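Long-range contacts in putative transcriptional regulator (Clostridium difficile, PDB 3QI7), which is of unknown function but has a periplasmic-binding-protein-like fold and may bind a small ligand, possibly a sugar: residues Phe159-Ser164 with Asn228-Asn233; Val194-Ile199 with Gln210-Asp215. All coordinates share one frame; numbering follows the deposited sequence. Where two conformers were deposited one is given.

Contacts 1 and 2 belong to one small three-stranded parallel sheet and one of its helices, and their centres lie about 10 Å apart. Strand 159-164 is central: contact 1 joins it to strand 228-231, while strand 191-196, whose end, with the loop after it, forms the first segment of contact 2, runs along its other edge. The backbone bond between Val194 N and His161 O, 2.9 Å, ties the two contacts through the sheet. A second tie crosses from sheet to helix, where Tyr162 OH meets Asp215 OD2 at 2.5 Å. Along the chain, contact 2 is nested within the loop that contact 1 closes, and helix 203-223 leads on to strand 228-231.

Contact 1: Phe159-Ser164 with Asn228-Asn233; sequences FIHYAS and NVFGVN
A parallel strand pair in an alpha/beta domain of the periplasmic-binding-protein-like fold joins Phe159-Ser164 to Asn228-Asn233. The strand axes approach to 4.8 Å with their directions only 15° apart. Three backbone bonds fix the register: Ile160 N gives to Asn228 O at 2.8 Å, nearly straight at 174°, Ile160 O accepts from Phe230 N at 2.9 Å, and Tyr162 N gives to Phe230 O at 3.0 Å. Both polar groups of Ile160 and of Phe230 are therefore used in this ladder.

On one face Phe159, Asn228, His161 and Phe230 point the same way, each with CG anti to its backbone N. The Phe159 ring runs beside the Asn228 amide, CE2 3.3 Å from ND2, and its CZ touches Phe230 CB. Farther along, His161 CD2 meets the edge of the Phe230 ring at CD2, the ring planes inclined at 45°. The reverse face carries Tyr162, whose ring edge receives Val229 CG1 at 3.6 Å from CE2. Past the ladder, Val232 CG1 comes to 3.3 Å from Tyr162 O, a buried carbonyl without a hydrogen-bond partner.

Helix 140-153 packs on Phe159, Asn228 and Phe230, helix 203-223 on Ile160 and Tyr162. Strand 191-196 completes the sheet along the other edge of strand 159-164.

Contact 2: Val194-Ile199 with Gln210-Asp215; sequences VNTPNI and QFLNED
The Phe211 ring is the flat group at the centre of this contact, with Pro197 over one face and Val194 at its edge. Pro197 CD stands 4.0 Å from the centroid of the Phe211 ring and 23° off its normal, which meets the geometry of a CH-pi contact. It is offset toward the rim, so the nearest ring atom to Pro197 CD is Phe211 CG, at 3.7 Å. Val194 CG1 lies close to the ring plane, 3.7 Å from Phe211 CE1. The backbone oxygen of Asn195 approaches the far end of the ring obliquely, Asn195 O to Phe211 CZ being a tight 3.2 Å. With CG anti to the backbone N (chi1 179°), Phe211 extends from the helix and reaches four consecutive residues, Val194 to Pro197.

Two smaller contacts flank the ring. One turn later in the helix, Asp215 meets Val194 tip to tip, OD2 lying 3.7 Å from Val194 CG2. Tyr162 OH and Gln219 NE2 both hydrogen-bond to this carboxylate oxygen, satisfying a buried polar atom that lies against an apolar valine; they may also help stabilise its negative charge. Thr196 turns CG2 beside its backbone N, bringing that methyl to 3.9 Å from Leu212 CD2. No hydrogen bond links the two segments, so packing alone joins them.

The axes of helix segment 210-215 and strand segment 194-196 run nearly antiparallel, at 155°, and come within 9.7 Å. This is the packing of the helix in a beta-alpha-beta crossover: helix 203-223 follows edge strand 191-196, lies against Tyr162 of central strand 159-164, and leads to strand 228-231 at the far edge. Helix 234-247 adjoins it, touching Thr196 through Met236 and Leu212 through Val239.

Contact 1: Phe159-Ser164 with Asn228-Asn233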
loop_
_atom_site.group_PDB
_atom_site.type_symbol
_atom_site.label_atom_id
_atom_site.label_comp_id
_atom_site.label_asym_id
_atom_site.label_seq_id
_atom_site.Cartn_x
_atom_site.Cartn_y
_atom_site.Cartn_z
ATOM N N PHE A 159 -0.358 -18.608 14.967
ATOM C CA PHE A 159 -0.504 -17.239 14.493
ATOM C C PHE A 159 -1.299 -16.466 15.544
ATOM O O PHE A 159 -2.463 -16.810 15.812
ATOM C CB PHE A 159 -1.263 -17.228 13.169
ATOM C CG PHE A 159 -1.334 -15.888 12.481
ATOM C CD1 PHE A 159 -2.133 -14.835 12.984
ATOM C CD2 PHE A 159 -0.679 -15.695 11.255
ATOM C CE1 PHE A 159 -2.207 -13.653 12.296
ATOM C CE2 PHE A 159 -0.739 -14.476 10.598
ATOM C CZ PHE A 159 -1.516 -13.481 11.108
ATOM N N ILE A 160 -0.677 -15.451 16.144
ATOM C CA ILE A 160 -1.352 -14.602 17.159
ATOM C C ILE A 160 -1.814 -13.299 16.465
ATOM O O ILE A 160 -1.000 -12.619 15.856
ATOM C CB ILE A 160 -0.437 -14.294 18.385
ATOM C CG1 ILE A 160 0.415 -15.508 18.786
ATOM C CG2 ILE A 160 -1.286 -13.841 19.611
ATOM C CD1 ILE A 160 -0.338 -16.833 19.154
ATOM N N HIS A 161 -3.127 -13.004 16.504
ATOM C CA HIS A 161 -3.721 -11.785 15.928
ATOM C C HIS A 161 -4.202 -10.844 17.023
ATOM O O HIS A 161 -4.993 -11.267 17.886
ATOM C CB HIS A 161 -4.925 -12.189 15.075
ATOM C CG HIS A 161 -5.558 -11.058 14.323
ATOM N ND1 HIS A 161 -6.442 -10.167 14.914
ATOM C CD2 HIS A 161 -5.480 -10.707 13.018
ATOM C CE1 HIS A 161 -6.853 -9.303 13.997
ATOM N NE2 HIS A 161 -6.281 -9.606 12.842
ATOM N N TYR A 162 -3.685 -9.605 17.012
ATOM C CA TYR A 162 -3.977 -8.585 18.035
ATOM C C TYR A 162 -4.707 -7.398 17.379
ATOM O O TYR A 162 -4.235 -6.841 16.399
ATOM C CB TYR A 162 -2.672 -8.069 18.678
ATOM C CG TYR A 162 -1.974 -9.029 19.596
ATOM C CD1 TYR A 162 -2.492 -9.323 20.829
ATOM C CD2 TYR A 162 -0.754 -9.611 19.239
ATOM C CE1 TYR A 162 -1.854 -10.211 21.674
ATOM C CE2 TYR A 162 -0.108 -10.484 20.072
ATOM C CZ TYR A 162 -0.660 -10.786 21.305
ATOM O OH TYR A 162 -0.005 -11.660 22.140
ATOM N N ALA A 163 -5.835 -6.997 17.979
ATOM C CA ALA A 163 -6.716 -5.923 17.505
ATOM C C ALA A 163 -7.721 -5.648 18.612
ATOM O O ALA A 163 -8.135 -6.579 19.306
ATOM C CB ALA A 163 -7.496 -6.374 16.267
ATOM N N SER A 164 -8.115 -4.387 18.770
ATOM C CA SER A 164 -9.172 -4.006 19.721
ATOM C C SER A 164 -10.557 -4.316 19.130
ATOM O O SER A 164 -10.690 -4.449 17.930
ATOM C CB SER A 164 -9.088 -2.513 20.040
ATOM O OG SER A 164 -9.632 -1.718 18.991
ATOM N N ASN A 228 4.090 -16.778 14.701
ATOM C CA ASN A 228 3.967 -15.473 14.054
ATOM C C ASN A 228 3.086 -14.545 14.859
ATOM O O ASN A 228 1.975 -14.923 15.265
ATOM C CB ASN A 228 3.389 -15.579 12.641
ATOM C CG ASN A 228 3.439 -14.251 11.894
ATOM O OD1 ASN A 228 4.518 -13.790 11.576
ATOM N ND2 ASN A 228 2.282 -13.605 11.682
ATOM N N VAL A 229 3.552 -13.307 15.063
ATOM C CA VAL A 229 2.753 -12.334 15.799
ATOM C C VAL A 229 2.374 -11.194 14.842
ATOM O O VAL A 229 3.208 -10.663 14.097
ATOM C CB VAL A 229 3.498 -11.811 17.047
ATOM C CG1 VAL A 229 2.687 -10.667 17.762
ATOM C CG2 VAL A 229 3.823 -12.952 18.019
ATOM N N PHE A 230 1.103 -10.810 14.868
ATOM C CA PHE A 230 0.610 -9.798 13.956
ATOM C C PHE A 230 -0.295 -8.822 14.657
ATOM O O PHE A 230 -1.187 -9.245 15.396
ATOM C CB PHE A 230 -0.199 -10.483 12.869
ATOM C CG PHE A 230 -0.817 -9.536 11.869
ATOM C CD1 PHE A 230 -0.028 -8.900 10.916
ATOM C CD2 PHE A 230 -2.181 -9.316 11.851
ATOM C CE1 PHE A 230 -0.584 -8.069 9.950
ATOM C CE2 PHE A 230 -2.737 -8.449 10.912
ATOM C CZ PHE A 230 -1.933 -7.824 9.962
ATOM N N GLY A 231 -0.115 -7.534 14.355
ATOM C CA GLY A 231 -1.007 -6.469 14.847
ATOM C C GLY A 231 -1.533 -5.606 13.712
ATOM O O GLY A 231 -1.101 -5.733 12.536
ATOM N N VAL A 232 -2.451 -4.703 14.054
ATOM C CA VAL A 232 -3.283 -4.064 13.035
ATOM C C VAL A 232 -3.028 -2.579 12.835
ATOM O O VAL A 232 -3.672 -1.971 11.985
ATOM C CB VAL A 232 -4.795 -4.374 13.244
ATOM C CG1 VAL A 232 -5.054 -5.886 13.319
ATOM C CG2 VAL A 232 -5.354 -3.652 14.487
ATOM N N ASN A 233 -2.044 -2.019 13.557
ATOM C CA ASN A 233 -1.599 -0.635 13.343
ATOM C C ASN A 233 -0.102 -0.460 13.694
ATOM O O ASN A 233 0.549 -1.369 14.258
ATOM C CB ASN A 233 -2.478 0.368 14.127
ATOM C CG ASN A 233 -2.551 0.042 15.616
ATOM O OD1 ASN A 233 -1.516 -0.061 16.290
ATOM N ND2 ASN A 233 -3.776 -0.156 16.134
#

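Contact 2: Val194-Ile199 with Gln210-Asp215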
loop_
_atom_site.group_PDB
_atom_site.type_symbol
_atom_site.label_atom_id
_atom_site.label_comp_id
_atom_site.label_asym_id
_atom_site.label_seq_id
_atom_site.Cartn_x
_atom_site.Cartn_y
_atom_site.Cartn_z
ATOM N N VAL A 194 -6.649 -12.400 19.973
ATOM C CA VAL A 194 -6.546 -11.710 21.248
ATOM C C VAL A 194 -7.014 -10.274 21.099
ATOM O O VAL A 194 -6.475 -9.502 20.269
ATOM C CB VAL A 194 -5.121 -11.735 21.784
ATOM C CG1 VAL A 194 -5.058 -11.073 23.208
ATOM C CG2 VAL A 194 -4.611 -13.155 21.832
ATOM N N ASN A 195 -8.027 -9.935 21.906
ATOM C CA ASN A 195 -8.563 -8.581 21.999
ATOM C C ASN A 195 -7.705 -7.682 22.882
ATOM O O ASN A 195 -7.509 -7.941 24.092
ATOM C CB ASN A 195 -10.009 -8.574 22.526
ATOM C CG ASN A 195 -11.042 -9.127 21.507
ATOM O OD1 ASN A 195 -10.731 -9.447 20.348
ATOM N ND2 ASN A 195 -12.294 -9.245 21.970
ATOM N N THR A 196 -7.210 -6.625 22.252
ATOM C CA THR A 196 -6.433 -5.568 22.895
ATOM C C THR A 196 -7.388 -4.439 23.372
ATOM O O THR A 196 -8.480 -4.270 22.802
ATOM C CB THR A 196 -5.392 -4.961 21.917
ATOM O OG1 THR A 196 -6.051 -4.442 20.754
ATOM C CG2 THR A 196 -4.396 -6.005 21.458
ATOM N N PRO A 197 -6.977 -3.674 24.399
ATOM C CA PRO A 197 -7.798 -2.547 24.879
ATOM C C PRO A 197 -8.065 -1.499 23.789
ATOM O O PRO A 197 -7.165 -1.143 23.021
ATOM C CB PRO A 197 -6.952 -1.937 26.011
ATOM C CG PRO A 197 -6.065 -3.046 26.472
ATOM C CD PRO A 197 -5.786 -3.893 25.243
ATOM N N ASN A 198 -9.303 -1.023 23.741
ATOM C CA ASN A 198 -9.684 0.077 22.876
ATOM C C ASN A 198 -8.865 1.309 23.184
ATOM O O ASN A 198 -8.617 1.619 24.345
ATOM C CB ASN A 198 -11.169 0.432 23.048
ATOM C CG ASN A 198 -12.083 -0.558 22.384
ATOM O OD1 ASN A 198 -11.734 -1.185 21.398
ATOM N ND2 ASN A 198 -13.279 -0.676 22.906
ATOM N N ILE A 199 -8.440 2.007 22.141
ATOM C CA ILE A 199 -7.666 3.222 22.309
ATOM C C ILE A 199 -8.630 4.388 22.158
ATOM O O ILE A 199 -9.031 4.727 21.047
ATOM C CB ILE A 199 -6.527 3.301 21.304
ATOM C CG1 ILE A 199 -5.599 2.085 21.502
ATOM C CG2 ILE A 199 -5.758 4.634 21.461
ATOM C CD1 ILE A 199 -4.371 2.034 20.586
ATOM N N GLN A 210 1.544 -2.265 27.397
ATOM C CA GLN A 210 1.716 -3.203 28.529
ATOM C C GLN A 210 0.962 -4.504 28.299
ATOM O O GLN A 210 1.463 -5.586 28.591
ATOM C CB GLN A 210 1.282 -2.599 29.868
ATOM C CG GLN A 210 2.208 -1.491 30.337
ATOM C CD GLN A 210 2.167 -1.236 31.838
ATOM O OE1 GLN A 210 2.112 -0.077 32.284
ATOM N NE2 GLN A 210 2.218 -2.317 32.630
ATOM N N PHE A 211 -0.246 -4.389 27.762
ATOM C CA PHE A 211 -1.058 -5.553 27.470
ATOM C C PHE A 211 -0.325 -6.470 26.467
ATOM O O PHE A 211 -0.220 -7.716 26.680
ATOM C CB PHE A 211 -2.429 -5.134 26.923
ATOM C CG PHE A 211 -3.310 -6.300 26.566
ATOM C CD1 PHE A 211 -3.220 -6.893 25.317
ATOM C CD2 PHE A 211 -4.213 -6.829 27.499
ATOM C CE1 PHE A 211 -4.011 -7.981 24.994
ATOM C CE2 PHE A 211 -5.008 -7.917 27.175
ATOM C CZ PHE A 211 -4.901 -8.501 25.940
ATOM N N LEU A 212 0.148 -5.870 25.380
ATOM C CA LEU A 212 0.831 -6.635 24.335
ATOM C C LEU A 212 2.084 -7.320 24.862
ATOM O O LEU A 212 2.265 -8.528 24.643
ATOM C CB LEU A 212 1.146 -5.806 23.102
ATOM C CG LEU A 212 -0.009 -5.413 22.188
ATOM C CD1 LEU A 212 0.487 -4.299 21.256
ATOM C CD2 LEU A 212 -0.546 -6.617 21.395
ATOM N N ASN A 213 2.918 -6.582 25.585
ATOM C CA ASN A 213 4.129 -7.166 26.112
ATOM C C ASN A 213 3.864 -8.384 26.982
ATOM O O ASN A 213 4.534 -9.427 26.835
ATOM C CB ASN A 213 4.991 -6.105 26.802
ATOM C CG ASN A 213 5.715 -5.220 25.785
ATOM O OD1 ASN A 213 6.200 -5.719 24.766
ATOM N ND2 ASN A 213 5.777 -3.920 26.048
ATOM N N GLU A 214 2.881 -8.275 27.870
ATOM C CA GLU A 214 2.570 -9.390 28.755
ATOM C C GLU A 214 1.953 -10.558 27.999
ATOM O O GLU A 214 2.322 -11.700 28.249
ATOM C CB GLU A 214 1.680 -8.947 29.913
ATOM C CG GLU A 214 2.365 -7.946 30.805
ATOM C CD GLU A 214 3.656 -8.478 31.418
ATOM O OE1 GLU A 214 3.646 -9.618 31.943
ATOM O OE2 GLU A 214 4.674 -7.748 31.370
ATOM N N ASP A 215 1.067 -10.285 27.043
ATOM C CA ASP A 215 0.402 -11.373 26.311
ATOM C C ASP A 215 1.381 -12.151 25.396
ATOM O O ASP A 215 1.393 -13.403 25.373
ATOM C CB ASP A 215 -0.771 -10.860 25.512
ATOM C CG ASP A 215 -1.707 -11.990 25.102
ATOM O OD1 ASP A 215 -2.475 -12.448 25.984
ATOM O OD2 ASP A 215 -1.627 -12.444 23.937
#